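Long-range contacts in mitogen-activated protein kinase, putative (Map kinase-like protein) (Leishmania major, PDB 3PG1), which probably transfers phosphate from ATP to serine and threonine residues of target proteins, as a member of the MAP kinase family: residues D12-L17 with A50-V54; V205-K209 with V258-S263; F239-L243 with A266-L270. All coordinates share one frame. Residue numbers count along the deposited sequence, not the author numbering.

Interaction 1 belongs to the N-terminal lobe, while interactions 2 and 3 sit together in the C-terminal lobe, on the opposite side of the chain's centre and more than 40 Å away, centre to centre. All three are partly buried, but their chemistry differs. Interaction 1 lays a helix over the small-lobe sheet and combines a salt-bridge network with a small apolar patch. Interaction 2 is a loop fitted against a helix end and the turn after it, with a main-chain hydrogen bond and methionine and phenylalanine packing; interaction 3 is aromatic helix packing with one tyrosine hydroxyl bond. The last two, centres about 10 Å apart, touch: Val-205 and Met-206 meet helix 239-250, and Ser-263 caps helix 264-269.

Interaction 1: D12-L17 with A50-V54; sequences DLIAEL and AIKRV
The guanidinium of Arg-53 meets the carboxylate of Glu-16 side-on, in a two-pronged salt bridge: NE donates to OE1 of Glu-16 at 2.7 Å, and NH2 donates to OE2 of the same glutamate at 2.8 Å, both nearly straight. Asp-12, one helical turn earlier, adds a long ion pair, its OD2 3.9 Å from Arg-53 NH2. That oxygen lies well out of the guanidinium plane, so it contributes charge alone, while Asp-12 CB covers one face of the group. Glu-16 OE1 also holds the hydroxyl of Tyr-110 on the neighbouring strand. Run 12-17 as regular helix (phi/psi near -60/-47) across 50-54 as extended strand (near -105/118), axes 10.4 Å apart at 92°, with the CA atoms of Leu-13 and Arg-53 7.2 Å apart. Arg-53 is extended, chi1 to chi3 all t, with chi4 at -103°; Asp-12 and Glu-16 are both m at chi1. Beside the charges, Leu-13 (t, p) places CD2 3.9 Å from Ile-51 CG2, and Leu-17 CD1 stands 4.3 Å from Ile-51 CD1. Side chains alternate along the strand: Lys-52, the lysine of the kinase Ala-X-Lys motif, points away, and makes a long, weak ion pair with Glu-79. Helix 7-19 covers the sheet face opposite to the one Lys-52 points from, where two carboxylates offset the charge of Arg-53 beside buried Leu-13, Leu-17 and Ile-51.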
loop_
_atom_site.group_PDB
_atom_site.type_symbol
_atom_site.label_atom_id
_atom_site.label_comp_id
_atom_site.label_asym_id
_atom_site.label_seq_id
_atom_site.Cartn_x
_atom_site.Cartn_y
_atom_site.Cartn_z
ATOM N N ASP A 12 -10.279 -27.289 -3.472
ATOM C CA ASP A 12 -8.875 -27.549 -3.839
ATOM C C ASP A 12 -7.935 -27.251 -2.656
ATOM O O ASP A 12 -7.103 -28.097 -2.305
ATOM C CB ASP A 12 -8.445 -26.736 -5.086
ATOM C CG ASP A 12 -8.954 -27.251 -6.433
ATOM O OD1 ASP A 12 -9.382 -28.432 -6.501
ATOM O OD2 ASP A 12 -8.877 -26.490 -7.429
ATOM N N LEU A 13 -8.104 -26.068 -2.026
ATOM C CA LEU A 13 -7.308 -25.644 -0.880
ATOM C C LEU A 13 -7.460 -26.580 0.323
ATOM O O LEU A 13 -6.441 -26.971 0.898
ATOM C CB LEU A 13 -7.622 -24.195 -0.480
ATOM C CG LEU A 13 -6.722 -23.588 0.615
ATOM C CD1 LEU A 13 -5.303 -23.394 0.129
ATOM C CD2 LEU A 13 -7.278 -22.287 1.107
ATOM N N ILE A 14 -8.723 -26.938 0.697
ATOM C CA ILE A 14 -9.009 -27.841 1.827
ATOM C C ILE A 14 -8.218 -29.147 1.667
ATOM O O ILE A 14 -7.454 -29.506 2.565
ATOM C CB ILE A 14 -10.542 -28.077 2.056
ATOM C CG1 ILE A 14 -11.232 -26.779 2.545
ATOM C CG2 ILE A 14 -10.800 -29.243 3.043
ATOM C CD1 ILE A 14 -12.806 -26.788 2.571
ATOM N N ALA A 15 -8.365 -29.816 0.497
ATOM C CA ALA A 15 -7.690 -31.085 0.178
ATOM C C ALA A 15 -6.160 -30.946 0.246
ATOM O O ALA A 15 -5.510 -31.747 0.918
ATOM C CB ALA A 15 -8.118 -31.575 -1.198
ATOM N N GLU A 16 -5.595 -29.898 -0.405
ATOM C CA GLU A 16 -4.146 -29.670 -0.400
ATOM C C GLU A 16 -3.594 -29.442 1.006
ATOM O O GLU A 16 -2.565 -30.028 1.351
ATOM C CB GLU A 16 -3.763 -28.529 -1.349
ATOM C CG GLU A 16 -3.859 -28.933 -2.811
ATOM C CD GLU A 16 -4.133 -27.804 -3.790
ATOM O OE1 GLU A 16 -3.921 -26.620 -3.436
ATOM O OE2 GLU A 16 -4.547 -28.111 -4.929
ATOM N N LEU A 17 -4.288 -28.615 1.822
ATOM C CA LEU A 17 -3.880 -28.342 3.207
ATOM C C LEU A 17 -3.994 -29.603 4.083
ATOM O O LEU A 17 -3.197 -29.776 5.006
ATOM C CB LEU A 17 -4.663 -27.169 3.816
ATOM C CG LEU A 17 -4.366 -25.755 3.244
ATOM C CD1 LEU A 17 -5.178 -24.705 3.963
ATOM C CD2 LEU A 17 -2.889 -25.394 3.359
ATOM N N ALA A 50 -6.017 -15.191 6.135
ATOM C CA ALA A 50 -6.350 -15.131 4.727
ATOM C C ALA A 50 -5.346 -16.086 4.071
ATOM O O ALA A 50 -4.130 -15.952 4.260
ATOM C CB ALA A 50 -6.165 -13.706 4.199
ATOM N N ILE A 51 -5.852 -17.106 3.378
ATOM C CA ILE A 51 -4.971 -18.081 2.732
ATOM C C ILE A 51 -5.050 -17.965 1.212
ATOM O O ILE A 51 -6.067 -18.330 0.597
ATOM C CB ILE A 51 -5.160 -19.529 3.250
ATOM C CG1 ILE A 51 -5.006 -19.599 4.802
ATOM C CG2 ILE A 51 -4.176 -20.478 2.543
ATOM C CD1 ILE A 51 -5.807 -20.733 5.486
ATOM N N LYS A 52 -3.960 -17.446 0.620
ATOM C CA LYS A 52 -3.813 -17.273 -0.819
ATOM C C LYS A 52 -3.117 -18.490 -1.415
ATOM O O LYS A 52 -2.083 -18.932 -0.907
ATOM C CB LYS A 52 -3.043 -15.978 -1.144
ATOM C CG LYS A 52 -3.071 -15.599 -2.628
ATOM C CD LYS A 52 -2.292 -14.315 -2.874
ATOM C CE LYS A 52 -1.946 -14.096 -4.326
ATOM N NZ LYS A 52 -1.106 -12.878 -4.516
ATOM N N ARG A 53 -3.702 -19.026 -2.491
ATOM C CA ARG A 53 -3.216 -20.194 -3.224
ATOM C C ARG A 53 -2.842 -19.746 -4.643
ATOM O O ARG A 53 -3.713 -19.333 -5.402
ATOM C CB ARG A 53 -4.313 -21.281 -3.245
ATOM C CG ARG A 53 -3.938 -22.606 -3.898
ATOM C CD ARG A 53 -5.209 -23.385 -4.166
ATOM N NE ARG A 53 -4.987 -24.650 -4.868
ATOM C CZ ARG A 53 -5.226 -24.849 -6.162
ATOM N NH1 ARG A 53 -5.661 -23.850 -6.923
ATOM N NH2 ARG A 53 -5.030 -26.045 -6.704
ATOM N N VAL A 54 -1.544 -19.807 -4.970
ATOM C CA VAL A 54 -0.975 -19.424 -6.265
ATOM C C VAL A 54 -0.679 -20.727 -7.026
ATOM O O VAL A 54 0.180 -21.510 -6.602
ATOM C CB VAL A 54 0.301 -18.549 -6.096
ATOM C CG1 VAL A 54 0.932 -18.217 -7.445
ATOM C CG2 VAL A 54 0.021 -17.272 -5.293
#

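Interaction 2: V205-K209 with V258-S263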
loop_
_atom_site.group_PDB
_atom_site.type_symbol
_atom_site.label_atom_id
_atom_site.label_comp_id
_atom_site.label_asym_id
_atom_site.label_seq_id
_atom_site.Cartn_x
_atom_site.Cartn_y
_atom_site.Cartn_z
ATOM N N VAL A 205 0.473 12.047 -11.337
ATOM C CA VAL A 205 -0.602 12.420 -12.296
ATOM C C VAL A 205 0.107 12.895 -13.592
ATOM O O VAL A 205 -0.392 12.659 -14.694
ATOM C CB VAL A 205 -1.534 13.546 -11.710
ATOM C CG1 VAL A 205 -2.539 14.050 -12.771
ATOM C CG2 VAL A 205 -2.264 13.073 -10.420
ATOM N N MET A 206 1.264 13.594 -13.438
ATOM C CA MET A 206 2.052 14.090 -14.578
ATOM C C MET A 206 3.066 13.059 -15.101
ATOM O O MET A 206 3.956 13.402 -15.888
ATOM C CB MET A 206 2.679 15.441 -14.263
ATOM C CG MET A 206 1.632 16.510 -13.908
ATOM S SD MET A 206 2.373 18.141 -13.686
ATOM C CE MET A 206 3.398 17.863 -12.196
ATOM N N GLN A 207 2.906 11.793 -14.687
ATOM C CA GLN A 207 3.678 10.647 -15.199
ATOM C C GLN A 207 5.191 10.836 -15.157
ATOM O O GLN A 207 5.894 10.343 -16.039
ATOM C CB GLN A 207 3.216 10.313 -16.665
ATOM C CG GLN A 207 1.728 10.028 -16.786
ATOM C CD GLN A 207 1.153 10.226 -18.183
ATOM O OE1 GLN A 207 1.742 10.866 -19.090
ATOM N NE2 GLN A 207 -0.049 9.705 -18.357
ATOM N N PHE A 208 5.698 11.555 -14.146
ATOM C CA PHE A 208 7.139 11.750 -13.982
ATOM C C PHE A 208 7.828 10.427 -13.609
ATOM O O PHE A 208 7.449 9.748 -12.650
ATOM C CB PHE A 208 7.413 12.814 -12.922
ATOM C CG PHE A 208 8.859 13.198 -12.739
ATOM C CD1 PHE A 208 9.612 13.673 -13.811
ATOM C CD2 PHE A 208 9.439 13.191 -11.476
ATOM C CE1 PHE A 208 10.941 14.095 -13.627
ATOM C CE2 PHE A 208 10.785 13.584 -11.303
ATOM C CZ PHE A 208 11.525 14.014 -12.385
ATOM N N LYS A 209 8.833 10.055 -14.375
ATOM C CA LYS A 209 9.539 8.794 -14.128
ATOM C C LYS A 209 10.459 8.872 -12.877
ATOM O O LYS A 209 10.798 7.838 -12.307
ATOM C CB LYS A 209 10.348 8.383 -15.381
ATOM C CG LYS A 209 11.367 9.417 -15.850
ATOM C CD LYS A 209 12.783 8.862 -15.924
ATOM C CE LYS A 209 13.654 9.650 -16.882
ATOM N NZ LYS A 209 13.820 11.074 -16.473
ATOM N N VAL A 258 6.607 22.797 -12.385
ATOM C CA VAL A 258 5.811 21.824 -13.132
ATOM C C VAL A 258 6.696 21.065 -14.142
ATOM O O VAL A 258 6.624 19.836 -14.229
ATOM C CB VAL A 258 4.584 22.488 -13.788
ATOM C CG1 VAL A 258 3.812 21.527 -14.683
ATOM C CG2 VAL A 258 3.671 23.089 -12.737
ATOM N N VAL A 259 7.542 21.787 -14.882
ATOM C CA VAL A 259 8.393 21.141 -15.881
ATOM C C VAL A 259 9.374 20.179 -15.273
ATOM O O VAL A 259 9.589 19.130 -15.854
ATOM C CB VAL A 259 8.957 22.029 -17.035
ATOM C CG1 VAL A 259 8.073 23.235 -17.331
ATOM C CG2 VAL A 259 10.403 22.428 -16.804
ATOM N N MET A 260 9.873 20.460 -14.045
ATOM C CA MET A 260 10.759 19.524 -13.358
ATOM C C MET A 260 10.098 18.189 -12.926
ATOM O O MET A 260 10.816 17.224 -12.726
ATOM C CB MET A 260 11.349 20.133 -12.072
ATOM C CG MET A 260 12.214 21.312 -12.310
ATOM S SD MET A 260 12.894 21.851 -10.696
ATOM C CE MET A 260 13.750 23.160 -11.227
ATOM N N PHE A 261 8.791 18.155 -12.682
ATOM C CA PHE A 261 8.237 16.878 -12.244
ATOM C C PHE A 261 7.060 16.384 -13.100
ATOM O O PHE A 261 6.074 15.856 -12.578
ATOM C CB PHE A 261 8.098 16.767 -10.687
ATOM C CG PHE A 261 7.426 17.945 -10.034
ATOM C CD1 PHE A 261 6.042 17.985 -9.892
ATOM C CD2 PHE A 261 8.164 19.044 -9.615
ATOM C CE1 PHE A 261 5.412 19.095 -9.331
ATOM C CE2 PHE A 261 7.520 20.166 -9.081
ATOM C CZ PHE A 261 6.147 20.197 -8.970
ATOM N N SER A 262 7.206 16.541 -14.448
ATOM C CA SER A 262 6.251 16.074 -15.450
ATOM C C SER A 262 6.989 15.343 -16.535
ATOM O O SER A 262 8.134 15.665 -16.836
ATOM C CB SER A 262 5.442 17.223 -16.054
ATOM O OG SER A 262 6.271 18.275 -16.514
ATOM N N SER A 263 6.320 14.379 -17.155
ATOM C CA SER A 263 6.881 13.708 -18.323
ATOM C C SER A 263 6.798 14.696 -19.500
ATOM O O SER A 263 5.966 15.608 -19.454
ATOM C CB SER A 263 6.029 12.497 -18.666
ATOM O OG SER A 263 4.748 12.913 -19.112
#
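This is a C-lobe junction of the protein kinase fold: the loop leaving the short helix 202-205, at the APE-containing end of the activation segment, docks against the turn between helices 255-260 and 264-269, probably part of the MAP kinase insert. Gln-207, with positive phi, is the C-prime residue of a Schellman motif that ends helix 202-205 and turns the chain so that Met-206 and Phe-208 both reach the other segment. Met-206 is the main bump. Its thioether fills a hollow walled by Val-258 and Phe-261, SD lying 3.8 Å from Val-258 CG1 and CE 3.5 Å from Phe-261 CD1, while its CB rests on Ser-262 CB at 3.7 Å. Phe-208 lies flat against the turn; Phe-261 CA sits over its face, 3.8 Å from the ring centroid in a CH-pi contact, and the ring's CE1 comes within 3.3 Å of Met-260 O. The turn keeps its shape partly because Ser-262 OG bonds back to Val-258 O at 2.8 Å. Between these two side chains the backbones meet: CA atoms of Phe-208 and Ser-262 are 4.7 Å apart, and Ser-263 N donates to Met-206 O at 2.9 Å. Ser-263 OG chiefly caps Ala-266 N at the start of helix 264-269. Phe-261 O is left buried without a polar partner, hemmed in by Met-206 CE at 3.4 Å and Phe-208 CB at 3.3 Å.

Interaction 3: F239-L243 with A266-L270; sequences FYNQL and ARDYL
Build 239-243 as the first turn of helix 239-250, phi from -56 to -75° and psi from -22 to -49°, with Leu-243 N bonded to Phe-239 O at 3.3 Å. Give 266-269 helical angles (phi -61 to -69°, psi -34 to -42°) and Leu-270 -93/3°, with Leu-270 N bonded to Ala-266 O at 3.1 Å. The backbones stay well apart, the closest CA pair being Tyr-240 and Leu-270 at 8.2 Å, so long side chains bridge the gap. Phe-239 (chi1 t) reaches across and takes the edge of the Tyr-269 ring (chi1 m, chi2 -26°) on its face, an edge-to-face (T-shaped) pair with centroids 5.1 Å apart and planes at 74°. Its CE2 touches Tyr-269 CB at 3.6 Å and Leu-270 CD2 at 3.8 Å, and its CZ lies 4.1 Å from Ala-266 CB. Tyr-240 (chi1 m) leaves its helix sideways, yet its hydroxyl arrives at the other segment, where OH donates to Tyr-269 O at 2.7 Å, Tyr-269 O lying near the plane of the Tyr-240 ring. One turn on, Leu-243 (m, t) sets CD1 3.8 Å from CD2 of Leu-270 (m, t); Leu-270 CD2 therefore packs against both Phe-239 and Leu-243. Met-206 touches Leu-243, Ala-266 and Leu-270, while Val-205 touches Phe-239 and Leu-243, so the end of helix 202-205 and the loop after it cover the apolar side. Helix 239-250 corresponds to kinase helix G, and helix 264-269 probably belongs to the MAP kinase insert that follows it in the C-terminal lobe.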
loop_
_atom_site.group_PDB
_atom_site.type_symbol
_atom_site.label_atom_id
_atom_site.label_comp_id
_atom_site.label_asym_id
_atom_site.label_seq_id
_atom_site.Cartn_x
_atom_site.Cartn_y
_atom_site.Cartn_z
ATOM N N PHE A 239 -7.233 13.855 -16.187
ATOM C CA PHE A 239 -5.916 14.440 -15.940
ATOM C C PHE A 239 -6.066 15.961 -15.615
ATOM O O PHE A 239 -5.505 16.426 -14.636
ATOM C CB PHE A 239 -5.052 14.243 -17.220
ATOM C CG PHE A 239 -3.748 15.007 -17.232
ATOM C CD1 PHE A 239 -2.586 14.442 -16.716
ATOM C CD2 PHE A 239 -3.656 16.245 -17.857
ATOM C CE1 PHE A 239 -1.383 15.157 -16.721
ATOM C CE2 PHE A 239 -2.462 16.957 -17.858
ATOM C CZ PHE A 239 -1.323 16.397 -17.307
ATOM N N TYR A 240 -6.826 16.721 -16.431
ATOM C CA TYR A 240 -6.930 18.167 -16.193
ATOM C C TYR A 240 -7.750 18.545 -14.979
ATOM O O TYR A 240 -7.373 19.465 -14.247
ATOM C CB TYR A 240 -7.474 18.912 -17.421
ATOM C CG TYR A 240 -6.614 18.803 -18.661
ATOM C CD1 TYR A 240 -5.405 19.488 -18.756
ATOM C CD2 TYR A 240 -7.027 18.050 -19.757
ATOM C CE1 TYR A 240 -4.628 19.421 -19.908
ATOM C CE2 TYR A 240 -6.246 17.963 -20.906
ATOM C CZ TYR A 240 -5.048 18.651 -20.979
ATOM O OH TYR A 240 -4.305 18.631 -22.130
ATOM N N ASN A 241 -8.891 17.875 -14.785
ATOM C CA ASN A 241 -9.771 18.240 -13.704
ATOM C C ASN A 241 -9.274 17.791 -12.344
ATOM O O ASN A 241 -9.625 18.409 -11.344
ATOM C CB ASN A 241 -11.252 17.996 -14.016
ATOM C CG ASN A 241 -11.744 16.570 -13.834
ATOM O OD1 ASN A 241 -11.341 15.880 -12.927
ATOM N ND2 ASN A 241 -12.659 16.112 -14.690
ATOM N N GLN A 242 -8.403 16.764 -12.316
ATOM C CA GLN A 242 -7.746 16.292 -11.089
ATOM C C GLN A 242 -6.704 17.352 -10.711
ATOM O O GLN A 242 -6.638 17.802 -9.561
ATOM C CB GLN A 242 -7.038 14.923 -11.328
ATOM C CG GLN A 242 -6.321 14.358 -10.042
ATOM C CD GLN A 242 -7.309 13.901 -8.973
ATOM O OE1 GLN A 242 -8.428 13.512 -9.262
ATOM N NE2 GLN A 242 -6.908 13.883 -7.717
ATOM N N LEU A 243 -5.910 17.779 -11.679
ATOM C CA LEU A 243 -4.912 18.841 -11.421
ATOM C C LEU A 243 -5.575 20.155 -11.043
ATOM O O LEU A 243 -5.062 20.854 -10.161
ATOM C CB LEU A 243 -3.954 19.038 -12.597
ATOM C CG LEU A 243 -2.882 17.917 -12.756
ATOM C CD1 LEU A 243 -2.114 18.077 -14.062
ATOM C CD2 LEU A 243 -1.890 17.838 -11.498
ATOM N N ALA A 266 3.148 15.061 -20.533
ATOM C CA ALA A 266 2.350 15.837 -19.578
ATOM C C ALA A 266 2.581 17.336 -19.698
ATOM O O ALA A 266 1.622 18.109 -19.584
ATOM C CB ALA A 266 2.577 15.363 -18.163
ATOM N N ARG A 267 3.837 17.746 -19.979
ATOM C CA ARG A 267 4.209 19.150 -20.231
ATOM C C ARG A 267 3.453 19.659 -21.440
ATOM O O ARG A 267 2.960 20.790 -21.432
ATOM C CB ARG A 267 5.702 19.273 -20.547
ATOM C CG ARG A 267 6.566 19.346 -19.333
ATOM C CD ARG A 267 8.009 19.131 -19.724
ATOM N NE ARG A 267 8.764 18.416 -18.680
ATOM C CZ ARG A 267 9.910 17.798 -18.922
ATOM N NH1 ARG A 267 10.412 17.768 -20.155
ATOM N NH2 ARG A 267 10.560 17.190 -17.940
ATOM N N ASP A 268 3.360 18.827 -22.494
ATOM C CA ASP A 268 2.621 19.221 -23.689
ATOM C C ASP A 268 1.114 19.293 -23.414
ATOM O O ASP A 268 0.449 20.146 -23.981
ATOM C CB ASP A 268 2.930 18.282 -24.853
ATOM C CG ASP A 268 4.295 18.506 -25.493
ATOM O OD1 ASP A 268 4.808 19.659 -25.429
ATOM O OD2 ASP A 268 4.825 17.547 -26.106
ATOM N N TYR A 269 0.581 18.427 -22.546
ATOM C CA TYR A 269 -0.848 18.493 -22.208
ATOM C C TYR A 269 -1.176 19.829 -21.512
ATOM O O TYR A 269 -2.243 20.380 -21.706
ATOM C CB TYR A 269 -1.238 17.381 -21.192
ATOM C CG TYR A 269 -1.157 15.940 -21.669
ATOM C CD1 TYR A 269 -1.283 15.617 -23.020
ATOM C CD2 TYR A 269 -1.010 14.896 -20.759
ATOM C CE1 TYR A 269 -1.215 14.296 -23.456
ATOM C CE2 TYR A 269 -0.959 13.567 -21.183
ATOM C CZ TYR A 269 -1.074 13.273 -22.533
ATOM O OH TYR A 269 -1.016 11.967 -22.954
ATOM N N LEU A 270 -0.249 20.284 -20.672
ATOM C CA LEU A 270 -0.393 21.488 -19.844
ATOM C C LEU A 270 0.173 22.749 -20.496
ATOM O O LEU A 270 0.140 23.823 -19.882
ATOM C CB LEU A 270 0.294 21.238 -18.483
ATOM C CG LEU A 270 -0.276 20.107 -17.628
ATOM C CD1 LEU A 270 0.749 19.620 -16.634
ATOM C CD2 LEU A 270 -1.569 20.520 -16.933
#